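PDB 2OGK: exosome subunit from Archaeoglobus fulgidus, which is of unknown function and resembles RNA-binding proteins in structure, though it probably does not bind RNA itself. Local coordinates for residues E7-S12 / S62-F67; F32-E37 / V56-S61; G76-E81 / V110-G115; G25-T30 / K104-E109. One frame throughout, in Å; residues are numbered along the deposited sequence.

Contact 1: residues E7-S12 / S62-F67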
loop_
_atom_site.group_PDB
_atom_site.type_symbol
_atom_site.label_atom_id
_atom_site.label_comp_id
_atom_site.label_asym_id
_atom_site.label_seq_id
_atom_site.Cartn_x
_atom_site.Cartn_y
_atom_site.Cartn_z
ATOM N N GLU D 7 -12.769 -10.367 -1.520
ATOM C CA GLU D 7 -12.112 -11.506 -0.885
ATOM C C GLU D 7 -11.841 -11.253 0.610
ATOM O O GLU D 7 -12.133 -12.111 1.446
ATOM C CB GLU D 7 -10.807 -11.812 -1.602
ATOM C CG GLU D 7 -10.334 -13.223 -1.439
ATOM C CD GLU D 7 -8.915 -13.415 -1.964
ATOM O OE1 GLU D 7 -8.622 -12.979 -3.106
ATOM O OE2 GLU D 7 -8.091 -14.007 -1.229
ATOM N N TRP D 8 -11.283 -10.088 0.948
ATOM C CA TRP D 8 -11.007 -9.736 2.350
ATOM C C TRP D 8 -10.966 -8.238 2.621
ATOM O O TRP D 8 -11.155 -7.424 1.718
ATOM C CB TRP D 8 -9.687 -10.347 2.842
ATOM C CG TRP D 8 -8.502 -10.112 1.962
ATOM C CD1 TRP D 8 -7.897 -11.027 1.161
ATOM C CD2 TRP D 8 -7.754 -8.896 1.817
ATOM N NE1 TRP D 8 -6.812 -10.470 0.525
ATOM C CE2 TRP D 8 -6.699 -9.161 0.907
ATOM C CE3 TRP D 8 -7.870 -7.606 2.364
ATOM C CZ2 TRP D 8 -5.762 -8.185 0.529
ATOM C CZ3 TRP D 8 -6.936 -6.635 1.987
ATOM C CH2 TRP D 8 -5.897 -6.937 1.076
ATOM N N VAL D 9 -10.708 -7.894 3.881
ATOM C CA VAL D 9 -10.621 -6.505 4.330
ATOM C C VAL D 9 -9.629 -6.359 5.476
ATOM O O VAL D 9 -9.772 -6.994 6.516
ATOM C CB VAL D 9 -11.990 -5.963 4.823
ATOM C CG1 VAL D 9 -11.781 -4.681 5.631
ATOM C CG2 VAL D 9 -12.904 -5.688 3.637
ATOM N N ARG D 10 -8.635 -5.502 5.279
ATOM C CA ARG D 10 -7.622 -5.260 6.299
ATOM C C ARG D 10 -7.637 -3.808 6.792
ATOM O O ARG D 10 -7.584 -2.864 6.006
ATOM C CB ARG D 10 -6.247 -5.655 5.753
ATOM C CG ARG D 10 -6.195 -7.130 5.408
ATOM C CD ARG D 10 -4.906 -7.533 4.733
ATOM N NE ARG D 10 -4.990 -8.906 4.241
ATOM C CZ ARG D 10 -4.107 -9.478 3.423
ATOM N NH1 ARG D 10 -3.049 -8.797 2.989
ATOM N NH2 ARG D 10 -4.290 -10.737 3.033
ATOM N N VAL D 11 -7.749 -3.656 8.110
ATOM C CA VAL D 11 -7.785 -2.347 8.769
ATOM C C VAL D 11 -6.593 -2.244 9.712
ATOM O O VAL D 11 -6.497 -2.987 10.683
ATOM C CB VAL D 11 -9.083 -2.156 9.592
ATOM C CG1 VAL D 11 -9.002 -0.881 10.395
ATOM C CG2 VAL D 11 -10.293 -2.108 8.666
ATOM N N SER D 12 -5.690 -1.313 9.430
ATOM C CA SER D 12 -4.511 -1.164 10.257
ATOM C C SER D 12 -4.129 0.258 10.627
ATOM O O SER D 12 -4.517 1.228 9.978
ATOM C CB SER D 12 -3.336 -1.841 9.571
ATOM O OG SER D 12 -3.318 -1.479 8.206
ATOM N N SER D 62 -19.998 -12.268 5.645
ATOM C CA SER D 62 -20.967 -11.654 6.541
ATOM C C SER D 62 -20.434 -10.308 7.048
ATOM O O SER D 62 -20.981 -9.248 6.736
ATOM C CB SER D 62 -21.212 -12.608 7.714
ATOM O OG SER D 62 -21.068 -13.961 7.298
ATOM N N GLU D 63 -19.355 -10.372 7.824
ATOM C CA GLU D 63 -18.722 -9.187 8.391
ATOM C C GLU D 63 -18.372 -8.196 7.286
ATOM O O GLU D 63 -18.724 -7.019 7.359
ATOM C CB GLU D 63 -17.437 -9.584 9.123
ATOM C CG GLU D 63 -17.553 -10.826 9.999
ATOM C CD GLU D 63 -16.223 -11.219 10.639
ATOM O OE1 GLU D 63 -15.263 -11.539 9.893
ATOM O OE2 GLU D 63 -16.146 -11.206 11.889
ATOM N N ILE D 64 -17.662 -8.696 6.276
ATOM C CA ILE D 64 -17.225 -7.904 5.132
ATOM C C ILE D 64 -18.333 -6.961 4.669
ATOM O O ILE D 64 -18.159 -5.739 4.629
ATOM C CB ILE D 64 -16.850 -8.816 3.927
ATOM C CG1 ILE D 64 -15.906 -9.934 4.367
ATOM C CG2 ILE D 64 -16.215 -7.992 2.821
ATOM C CD1 ILE D 64 -14.473 -9.542 4.480
ATOM N N LYS D 65 -19.477 -7.539 4.324
ATOM C CA LYS D 65 -20.596 -6.759 3.825
ATOM C C LYS D 65 -21.249 -5.835 4.838
ATOM O O LYS D 65 -21.606 -4.704 4.504
ATOM C CB LYS D 65 -21.626 -7.695 3.185
ATOM C CG LYS D 65 -21.150 -8.264 1.836
ATOM C CD LYS D 65 -20.744 -7.122 0.860
ATOM C CE LYS D 65 -20.337 -7.603 -0.548
ATOM N NZ LYS D 65 -19.086 -8.418 -0.582
ATOM N N LYS D 66 -21.405 -6.302 6.073
ATOM C CA LYS D 66 -22.002 -5.465 7.111
ATOM C C LYS D 66 -21.030 -4.323 7.387
ATOM O O LYS D 66 -21.422 -3.160 7.540
ATOM C CB LYS D 66 -22.245 -6.261 8.399
ATOM C CG LYS D 66 -22.789 -5.394 9.533
ATOM C CD LYS D 66 -24.012 -4.590 9.070
ATOM C CE LYS D 66 -24.218 -3.311 9.886
ATOM N NZ LYS D 66 -24.538 -3.557 11.324
ATOM N N PHE D 67 -19.752 -4.680 7.445
ATOM C CA PHE D 67 -18.697 -3.717 7.670
ATOM C C PHE D 67 -18.668 -2.672 6.555
ATOM O O PHE D 67 -18.619 -1.470 6.830
ATOM C CB PHE D 67 -17.346 -4.424 7.729
ATOM C CG PHE D 67 -16.184 -3.510 7.496
ATOM C CD1 PHE D 67 -16.002 -2.379 8.293
ATOM C CD2 PHE D 67 -15.288 -3.755 6.461
ATOM C CE1 PHE D 67 -14.949 -1.508 8.061
ATOM C CE2 PHE D 67 -14.231 -2.892 6.219
ATOM C CZ PHE D 67 -14.060 -1.765 7.018
#
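Val9 and Ile64 mark the point where strand segment 7-12 passes helix segment 62-67, the two axes coming within 8.8 Å at a crossing angle of 61°. Val9 and Val11, alternate residues of the strand, send their side chains toward the helix, while Ile64 and Phe67, three positions apart and so on the same flank of the helix, answer them. Val9 and Ile64 lie alongside one another, running opposite ways, with Val9 CG2 4.1 Å from Ile64 CG2. The CD1 of Ile64 reaches on to the strand backbone, 4.1 Å from Trp8 CA. Phe67 has CG anti to its backbone N (chi1 161°), and its ring meets Val9 tip to tip. The rim lies against Val9, CE2 4.0 Å from Val9 CG2, and Phe67 CZ is 4.1 Å from Val11 CG2. Short, beta-branched valines suit an extended strand, and the longer Ile64 and Phe67 reach down to them from the helix. Trp8 and Arg10 point the other way. There the guanidinium lies flat over the indole, Arg10 NE 3.5 Å above the ring plane of Trp8, and the same NE forms a salt bridge with Glu57. A helix packed by apolar side chains across one face of an antiparallel sheet is characteristic of a two-layer alpha/beta sandwich, here helix 61-75 laid across a five-stranded sheet.

Contact 2: residues F32-E37 / V56-S61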
loop_
_atom_site.group_PDB
_atom_site.type_symbol
_atom_site.label_atom_id
_atom_site.label_comp_id
_atom_site.label_asym_id
_atom_site.label_seq_id
_atom_site.Cartn_x
_atom_site.Cartn_y
_atom_site.Cartn_z
ATOM N N PHE D 32 -16.070 -0.142 13.190
ATOM C CA PHE D 32 -16.776 -1.412 13.290
ATOM C C PHE D 32 -18.085 -1.327 14.056
ATOM O O PHE D 32 -18.188 -0.625 15.065
ATOM C CB PHE D 32 -15.883 -2.473 13.934
ATOM C CG PHE D 32 -14.668 -2.801 13.129
ATOM C CD1 PHE D 32 -14.394 -4.116 12.765
ATOM C CD2 PHE D 32 -13.800 -1.794 12.718
ATOM C CE1 PHE D 32 -13.267 -4.425 11.997
ATOM C CE2 PHE D 32 -12.674 -2.087 11.953
ATOM C CZ PHE D 32 -12.405 -3.405 11.590
ATOM N N PRO D 33 -19.123 -2.014 13.548
ATOM C CA PRO D 33 -20.457 -2.060 14.149
ATOM C C PRO D 33 -20.701 -3.455 14.738
ATOM O O PRO D 33 -21.841 -3.856 14.970
ATOM C CB PRO D 33 -21.359 -1.769 12.962
ATOM C CG PRO D 33 -20.694 -2.574 11.875
ATOM C CD PRO D 33 -19.192 -2.376 12.115
ATOM N N PHE D 34 -19.612 -4.188 14.961
ATOM C CA PHE D 34 -19.672 -5.536 15.504
ATOM C C PHE D 34 -18.342 -5.908 16.149
ATOM O O PHE D 34 -17.323 -5.252 15.921
ATOM C CB PHE D 34 -20.005 -6.528 14.394
ATOM C CG PHE D 34 -19.065 -6.461 13.214
ATOM C CD1 PHE D 34 -17.740 -6.885 13.329
ATOM C CD2 PHE D 34 -19.506 -5.980 11.986
ATOM C CE1 PHE D 34 -16.871 -6.834 12.239
ATOM C CE2 PHE D 34 -18.645 -5.926 10.895
ATOM C CZ PHE D 34 -17.326 -6.353 11.024
ATOM N N GLU D 35 -18.363 -6.976 16.941
ATOM C CA GLU D 35 -17.180 -7.459 17.654
ATOM C C GLU D 35 -16.048 -7.850 16.708
ATOM O O GLU D 35 -16.297 -8.302 15.589
ATOM C CB GLU D 35 -17.555 -8.671 18.510
ATOM C CG GLU D 35 -16.618 -8.896 19.670
ATOM C CD GLU D 35 -16.668 -7.744 20.655
ATOM O OE1 GLU D 35 -17.748 -7.525 21.249
ATOM O OE2 GLU D 35 -15.637 -7.054 20.825
ATOM N N PHE D 36 -14.805 -7.686 17.161
ATOM C CA PHE D 36 -13.662 -8.040 16.328
ATOM C C PHE D 36 -12.346 -8.233 17.080
ATOM O O PHE D 36 -12.187 -7.761 18.209
ATOM C CB PHE D 36 -13.486 -6.991 15.222
ATOM C CG PHE D 36 -13.136 -5.619 15.724
ATOM C CD1 PHE D 36 -11.804 -5.236 15.869
ATOM C CD2 PHE D 36 -14.140 -4.700 16.030
ATOM C CE1 PHE D 36 -11.475 -3.954 16.309
ATOM C CE2 PHE D 36 -13.823 -3.415 16.473
ATOM C CZ PHE D 36 -12.488 -3.039 16.611
ATOM N N GLU D 37 -11.415 -8.940 16.436
ATOM C CA GLU D 37 -10.094 -9.219 16.997
ATOM C C GLU D 37 -9.116 -8.151 16.497
ATOM O O GLU D 37 -9.515 -7.274 15.732
ATOM C CB GLU D 37 -9.617 -10.605 16.549
ATOM C CG GLU D 37 -8.717 -11.315 17.549
ATOM C CD GLU D 37 -9.494 -11.937 18.705
ATOM O OE1 GLU D 37 -10.404 -11.271 19.249
ATOM O OE2 GLU D 37 -9.188 -13.091 19.081
ATOM N N VAL D 56 -6.634 -5.437 11.708
ATOM C CA VAL D 56 -7.890 -6.162 11.869
ATOM C C VAL D 56 -8.264 -6.671 10.479
ATOM O O VAL D 56 -8.383 -5.877 9.550
ATOM C CB VAL D 56 -9.019 -5.226 12.350
ATOM C CG1 VAL D 56 -10.331 -5.988 12.456
ATOM C CG2 VAL D 56 -8.638 -4.594 13.671
ATOM N N GLU D 57 -8.435 -7.982 10.326
ATOM C CA GLU D 57 -8.798 -8.540 9.024
ATOM C C GLU D 57 -10.131 -9.299 9.041
ATOM O O GLU D 57 -10.342 -10.193 9.858
ATOM C CB GLU D 57 -7.690 -9.465 8.518
ATOM C CG GLU D 57 -8.020 -10.121 7.190
ATOM C CD GLU D 57 -7.048 -11.227 6.818
ATOM O OE1 GLU D 57 -5.908 -10.931 6.396
ATOM O OE2 GLU D 57 -7.428 -12.407 6.958
ATOM N N LEU D 58 -11.030 -8.929 8.133
ATOM C CA LEU D 58 -12.337 -9.578 8.024
ATOM C C LEU D 58 -12.335 -10.559 6.862
ATOM O O LEU D 58 -12.053 -10.188 5.726
ATOM C CB LEU D 58 -13.438 -8.538 7.816
ATOM C CG LEU D 58 -13.983 -7.889 9.088
ATOM C CD1 LEU D 58 -12.836 -7.338 9.931
ATOM C CD2 LEU D 58 -14.965 -6.793 8.711
ATOM N N THR D 59 -12.662 -11.814 7.150
ATOM C CA THR D 59 -12.663 -12.841 6.120
ATOM C C THR D 59 -14.009 -13.565 5.965
ATOM O O THR D 59 -14.163 -14.433 5.106
ATOM C CB THR D 59 -11.521 -13.848 6.393
ATOM O OG1 THR D 59 -11.487 -14.839 5.357
ATOM C CG2 THR D 59 -11.708 -14.506 7.754
ATOM N N LYS D 60 -14.982 -13.194 6.793
ATOM C CA LYS D 60 -16.318 -13.782 6.725
ATOM C C LYS D 60 -17.191 -12.841 5.910
ATOM O O LYS D 60 -17.488 -11.734 6.351
ATOM C CB LYS D 60 -16.902 -13.954 8.128
ATOM N N SER D 61 -17.593 -13.280 4.722
ATOM C CA SER D 61 -18.432 -12.467 3.841
ATOM C C SER D 61 -19.410 -11.623 4.645
ATOM O O SER D 61 -19.635 -10.442 4.361
ATOM C CB SER D 61 -19.228 -13.366 2.893
ATOM O OG SER D 61 -20.251 -14.053 3.597
#
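Phe32, Phe34 and Phe36 lie over Val56 and Leu58 on the apolar side of strand 50-58, part of an alpha/beta sandwich. They belong to the connection between helix 21-29 and strand 39-44. These three alternate residues point toward the strand, and Val56 and Leu58 point toward them, while Glu57 between the two faces away and pairs with Arg10. Phe32 carries the middle of the contact: it meets Val56 tip to tip, with CE1 3.4 Å from Val56 CG1, and runs alongside Leu58 in the opposite sense, Leu58 CD1 lying at the ring edge, 3.6 Å from the same CE1. Phe36 crosses Val56 at about a right angle, and its CD1 is 3.8 Å from Val56 CG1. Its ring also covers Phe32: Phe36 CZ sits 4.1 Å above the plane of the Phe32 ring, offset toward the rim. In Phe34, CG stands between the backbone N and the carbonyl carbon (chi1 55°), on the side toward Leu58. The long aromatic side chains let a loop reach the strand's apolar residues; Val56 CG1 is shared by Phe32 and Phe36, while Leu58 gives CD1 to Phe32 and CD2 to Phe34. Helix 61-75 continues this apolar layer, Phe67 touching both Phe34 and Leu58. The Phe34 contact is edge-on, Leu58 CD2 lying in the plane of the ring, 3.3 Å from Phe34 CZ.

Contact 3: residues G76-E81 / V110-G115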
loop_
_atom_site.group_PDB
_atom_site.type_symbol
_atom_site.label_atom_id
_atom_site.label_comp_id
_atom_site.label_asym_id
_atom_site.label_seq_id
_atom_site.Cartn_x
_atom_site.Cartn_y
_atom_site.Cartn_z
ATOM N N GLY D 76 -20.356 8.421 4.774
ATOM C CA GLY D 76 -21.401 9.247 4.206
ATOM C C GLY D 76 -21.131 10.061 2.953
ATOM O O GLY D 76 -20.884 9.504 1.881
ATOM N N GLU D 77 -21.189 11.384 3.093
ATOM C CA GLU D 77 -21.016 12.311 1.976
ATOM C C GLU D 77 -19.669 12.323 1.261
ATOM O O GLU D 77 -19.543 12.885 0.168
ATOM C CB GLU D 77 -21.348 13.733 2.433
ATOM C CG GLU D 77 -21.845 14.624 1.300
ATOM C CD GLU D 77 -23.043 14.014 0.574
ATOM O OE1 GLU D 77 -24.098 13.806 1.219
ATOM O OE2 GLU D 77 -22.926 13.734 -0.642
ATOM N N GLN D 78 -18.664 11.707 1.868
ATOM C CA GLN D 78 -17.337 11.671 1.269
ATOM C C GLN D 78 -17.214 10.479 0.316
ATOM O O GLN D 78 -16.262 10.393 -0.474
ATOM C CB GLN D 78 -16.275 11.572 2.360
ATOM C CG GLN D 78 -16.586 12.355 3.616
ATOM C CD GLN D 78 -15.495 12.205 4.649
ATOM O OE1 GLN D 78 -14.426 12.797 4.521
ATOM N NE2 GLN D 78 -15.750 11.396 5.676
ATOM N N ALA D 79 -18.182 9.566 0.402
ATOM C CA ALA D 79 -18.217 8.373 -0.440
ATOM C C ALA D 79 -18.272 8.757 -1.922
ATOM O O ALA D 79 -17.935 7.957 -2.804
ATOM C CB ALA D 79 -19.418 7.512 -0.072
ATOM N N GLU D 80 -18.700 9.985 -2.186
ATOM C CA GLU D 80 -18.779 10.489 -3.544
ATOM C C GLU D 80 -17.356 10.773 -4.021
ATOM O O GLU D 80 -17.055 10.680 -5.215
ATOM C CB GLU D 80 -19.608 11.753 -3.574
ATOM N N GLU D 81 -16.487 11.120 -3.075
ATOM C CA GLU D 81 -15.090 11.403 -3.371
ATOM C C GLU D 81 -14.393 10.088 -3.624
ATOM O O GLU D 81 -13.526 9.989 -4.491
ATOM C CB GLU D 81 -14.423 12.128 -2.205
ATOM C CG GLU D 81 -14.780 13.607 -2.126
ATOM C CD GLU D 81 -14.506 14.348 -3.431
ATOM O OE1 GLU D 81 -13.377 14.226 -3.970
ATOM O OE2 GLU D 81 -15.421 15.056 -3.910
ATOM N N VAL D 110 -15.594 9.346 11.046
ATOM C CA VAL D 110 -14.853 8.840 9.899
ATOM C C VAL D 110 -14.585 9.963 8.904
ATOM O O VAL D 110 -15.507 10.590 8.389
ATOM C CB VAL D 110 -15.605 7.679 9.200
ATOM C CG1 VAL D 110 -14.811 7.193 8.008
ATOM C CG2 VAL D 110 -15.814 6.531 10.181
ATOM N N SER D 111 -13.305 10.221 8.659
ATOM C CA SER D 111 -12.892 11.262 7.733
ATOM C C SER D 111 -11.678 10.829 6.923
ATOM O O SER D 111 -10.639 10.458 7.478
ATOM C CB SER D 111 -12.552 12.546 8.493
ATOM O OG SER D 111 -12.085 13.548 7.604
ATOM N N LEU D 112 -11.820 10.885 5.604
ATOM C CA LEU D 112 -10.733 10.520 4.707
ATOM C C LEU D 112 -9.623 11.539 4.931
ATOM O O LEU D 112 -9.891 12.736 5.056
ATOM C CB LEU D 112 -11.197 10.574 3.247
ATOM C CG LEU D 112 -12.484 9.855 2.817
ATOM C CD1 LEU D 112 -12.647 10.047 1.320
ATOM C CD2 LEU D 112 -12.435 8.373 3.167
ATOM N N THR D 113 -8.381 11.066 4.978
ATOM C CA THR D 113 -7.244 11.949 5.208
ATOM C C THR D 113 -6.053 11.642 4.324
ATOM O O THR D 113 -5.859 10.505 3.906
ATOM C CB THR D 113 -6.766 11.859 6.667
ATOM O OG1 THR D 113 -5.545 12.593 6.823
ATOM C CG2 THR D 113 -6.533 10.417 7.052
ATOM N N SER D 114 -5.262 12.674 4.042
ATOM C CA SER D 114 -4.038 12.529 3.253
ATOM C C SER D 114 -2.865 12.588 4.240
ATOM O O SER D 114 -1.700 12.568 3.854
ATOM C CB SER D 114 -3.913 13.665 2.244
ATOM O OG SER D 114 -5.102 13.798 1.493
ATOM N N GLY D 115 -3.204 12.666 5.523
ATOM C CA GLY D 115 -2.206 12.726 6.571
ATOM C C GLY D 115 -1.236 11.562 6.609
ATOM O O GLY D 115 -1.513 10.485 6.071
#
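Gln78 and Leu112 carry a surface contact in which a short helical turn, just after helix 61-75, meets the segment leading to strand 118-126, at the rim of the alpha/beta sandwich. The two side chains point at each other's segment. That of Gln78 is extended beyond CG, with CD anti to CA (chi2 180°), and directs its amide at the backbone on both sides of Ser111. Leu112 turns back over the aliphatic root of Gln78, its CD1 4.1 Å from Gln78 CB and its CG 3.9 Å from Gln78 OE1, and reaches Leu75 and Ile98 as well. The amide's NE2 gives a weak hydrogen bond to Val110 O, 2.8 Å away but bent to 124° at the hydrogen. Its OE1 accepts from Leu112 N, a straighter bond of 156° but a long one at 3.4 Å, and so also weak. Glutamine suits this place because it offers one donor and one acceptor side by side, matching a peptide C=O and the N-H two residues on. NE2 also makes a weak bond to Leu75 O, so the same group ties in the end of helix 61-75. An alanine in place of Gln78 would remove the amide and would probably leave Val110 O and Leu112 N without their mates from the helical side. Val110 is buried against Leu74, Leu75 and Ile100, whereas Ser111 and Thr113 bond through their backbones to strand 95-101. Beyond Leu112 the chain bends in an ST turn, in which Thr113 OG1 accepts from Gly115 N at 2.7 Å.

Contact 4: residues G25-T30 / K104-E109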
loop_
_atom_site.group_PDB
_atom_site.type_symbol
_atom_site.label_atom_id
_atom_site.label_comp_id
_atom_site.label_asym_id
_atom_site.label_seq_id
_atom_site.Cartn_x
_atom_site.Cartn_y
_atom_site.Cartn_z
ATOM N N GLY D 25 -6.824 1.487 19.592
ATOM C CA GLY D 25 -7.713 0.374 19.310
ATOM C C GLY D 25 -9.152 0.855 19.270
ATOM O O GLY D 25 -10.009 0.253 18.617
ATOM N N GLU D 26 -9.409 1.955 19.975
ATOM C CA GLU D 26 -10.736 2.558 20.041
ATOM C C GLU D 26 -11.025 3.369 18.785
ATOM O O GLU D 26 -12.123 3.300 18.239
ATOM C CB GLU D 26 -10.846 3.447 21.284
ATOM C CG GLU D 26 -11.447 2.755 22.498
ATOM C CD GLU D 26 -10.766 1.431 22.840
ATOM O OE1 GLU D 26 -11.140 0.820 23.868
ATOM O OE2 GLU D 26 -9.865 0.990 22.093
ATOM N N ALA D 27 -10.042 4.147 18.337
ATOM C CA ALA D 27 -10.212 4.941 17.133
ATOM C C ALA D 27 -10.420 3.954 15.983
ATOM O O ALA D 27 -11.015 4.292 14.958
ATOM C CB ALA D 27 -8.982 5.798 16.890
ATOM N N ILE D 28 -9.926 2.729 16.168
ATOM C CA ILE D 28 -10.063 1.665 15.172
ATOM C C ILE D 28 -11.506 1.177 15.167
ATOM O O ILE D 28 -12.136 1.084 14.120
ATOM C CB ILE D 28 -9.178 0.442 15.511
ATOM C CG1 ILE D 28 -7.697 0.769 15.315
ATOM C CG2 ILE D 28 -9.598 -0.746 14.680
ATOM C CD1 ILE D 28 -7.237 0.807 13.887
ATOM N N SER D 29 -12.023 0.864 16.350
ATOM C CA SER D 29 -13.379 0.359 16.482
ATOM C C SER D 29 -14.446 1.297 15.950
ATOM O O SER D 29 -15.542 0.848 15.643
ATOM C CB SER D 29 -13.691 0.029 17.947
ATOM O OG SER D 29 -13.911 1.205 18.710
ATOM N N THR D 30 -14.150 2.591 15.847
ATOM C CA THR D 30 -15.149 3.537 15.343
ATOM C C THR D 30 -15.660 3.069 13.975
ATOM O O THR D 30 -16.784 3.391 13.560
ATOM C CB THR D 30 -14.569 4.982 15.229
ATOM O OG1 THR D 30 -14.584 5.612 16.518
ATOM C CG2 THR D 30 -15.394 5.824 14.271
ATOM N N LYS D 104 -9.646 11.919 14.341
ATOM C CA LYS D 104 -11.080 12.137 14.277
ATOM C C LYS D 104 -11.804 10.821 14.524
ATOM O O LYS D 104 -12.945 10.805 14.987
ATOM C CB LYS D 104 -11.459 12.709 12.916
ATOM C CG LYS D 104 -10.669 13.943 12.526
ATOM C CD LYS D 104 -11.575 14.954 11.855
ATOM C CE LYS D 104 -10.792 16.013 11.121
ATOM N NZ LYS D 104 -10.107 15.411 9.944
ATOM N N ALA D 105 -11.117 9.722 14.221
ATOM C CA ALA D 105 -11.659 8.379 14.401
ATOM C C ALA D 105 -11.825 8.100 15.881
ATOM O O ALA D 105 -12.853 7.568 16.314
ATOM C CB ALA D 105 -10.729 7.349 13.788
ATOM N N TYR D 106 -10.803 8.455 16.656
ATOM C CA TYR D 106 -10.844 8.256 18.099
ATOM C C TYR D 106 -12.147 8.842 18.637
ATOM O O TYR D 106 -12.749 8.312 19.571
ATOM C CB TYR D 106 -9.661 8.955 18.775
ATOM C CG TYR D 106 -9.645 8.753 20.270
ATOM C CD1 TYR D 106 -9.391 7.492 20.818
ATOM C CD2 TYR D 106 -9.941 9.807 21.142
ATOM C CE1 TYR D 106 -9.432 7.283 22.197
ATOM C CE2 TYR D 106 -9.989 9.612 22.527
ATOM C CZ TYR D 106 -9.735 8.347 23.046
ATOM O OH TYR D 106 -9.796 8.137 24.406
ATOM N N LEU D 107 -12.575 9.937 18.018
ATOM C CA LEU D 107 -13.797 10.629 18.408
ATOM C C LEU D 107 -15.007 10.206 17.572
ATOM O O LEU D 107 -15.893 11.017 17.291
ATOM C CB LEU D 107 -13.578 12.138 18.289
ATOM C CG LEU D 107 -12.395 12.658 19.114
ATOM C CD1 LEU D 107 -12.171 14.139 18.834
ATOM C CD2 LEU D 107 -12.663 12.411 20.598
ATOM N N GLY D 108 -15.027 8.934 17.175
ATOM C CA GLY D 108 -16.121 8.396 16.385
ATOM C C GLY D 108 -16.505 9.162 15.128
ATOM O O GLY D 108 -17.686 9.256 14.797
ATOM N N GLU D 109 -15.528 9.716 14.423
ATOM C CA GLU D 109 -15.823 10.443 13.198
ATOM C C GLU D 109 -14.957 9.943 12.051
ATOM O O GLU D 109 -13.728 10.099 12.070
ATOM C CB GLU D 109 -15.587 11.940 13.373
ATOM C CG GLU D 109 -15.784 12.717 12.080
ATOM C CD GLU D 109 -14.961 13.982 12.030
ATOM O OE1 GLU D 109 -15.027 14.711 11.017
ATOM O OE2 GLU D 109 -14.237 14.244 13.009
#
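Ala105 O is gripped from two sources: Thr30 OG1 donates to it across the contact at 2.6 Å, and Gly108 N of its own segment adds a weak bond. The hydroxyl comes in at a C=O...donor angle of 154°, tilted 23° from the carbonyl plane. Thr30 OG1 stands anti to its own carbonyl carbon (chi1 -81°), where it faces Ala105 O, while the methyl CG2 of Thr30 rests 3.4 Å from Gly108 CA. The second bond to Ala105 O belongs to a Schellman motif that ends helix 102-106, completed by Glu109 N to Lys104 O at 2.9 Å. Gly108 is its C-prime residue, with a positive phi that glycine adopts readily. A valine in place of Thr30 would lack the hydroxyl and would probably leave Ala105 O without its short cross-segment donor, relying on the weak bond from Gly108 N. Small side chains let the helices approach: Ala27 CB lies 3.9 Å from Ala105 CB and 3.7 Å from Tyr106 CB. Tyr106 otherwise turns away, its ring passing Glu26, whose CB is 4.2 Å from Tyr106 CE1, and it packs on Ser17 of a second subunit.

How the contacts relate
Contacts 1 and 2 have centres 6 Å apart and share the sheet, through neighbouring strands 5-15 and 50-58; both close along the chain before contact 3 opens. The centre of contact 3 is about 18 Å from that of contact 1 and 21 Å from that of contact 2, across the chain's centre from the latter. Contact 4 touches the other three, its centre about 17, 15 and 14 Å from those of contacts 1, 2 and 3: Ile28 packs on Val56 and Val11, and Thr30 on Val110. Contact 2 is nested within contacts 1 and 4, whereas contact 4 crosses contacts 1 and 3. These interleaved closures bring early and late parts of the sequence together in one compact sandwich.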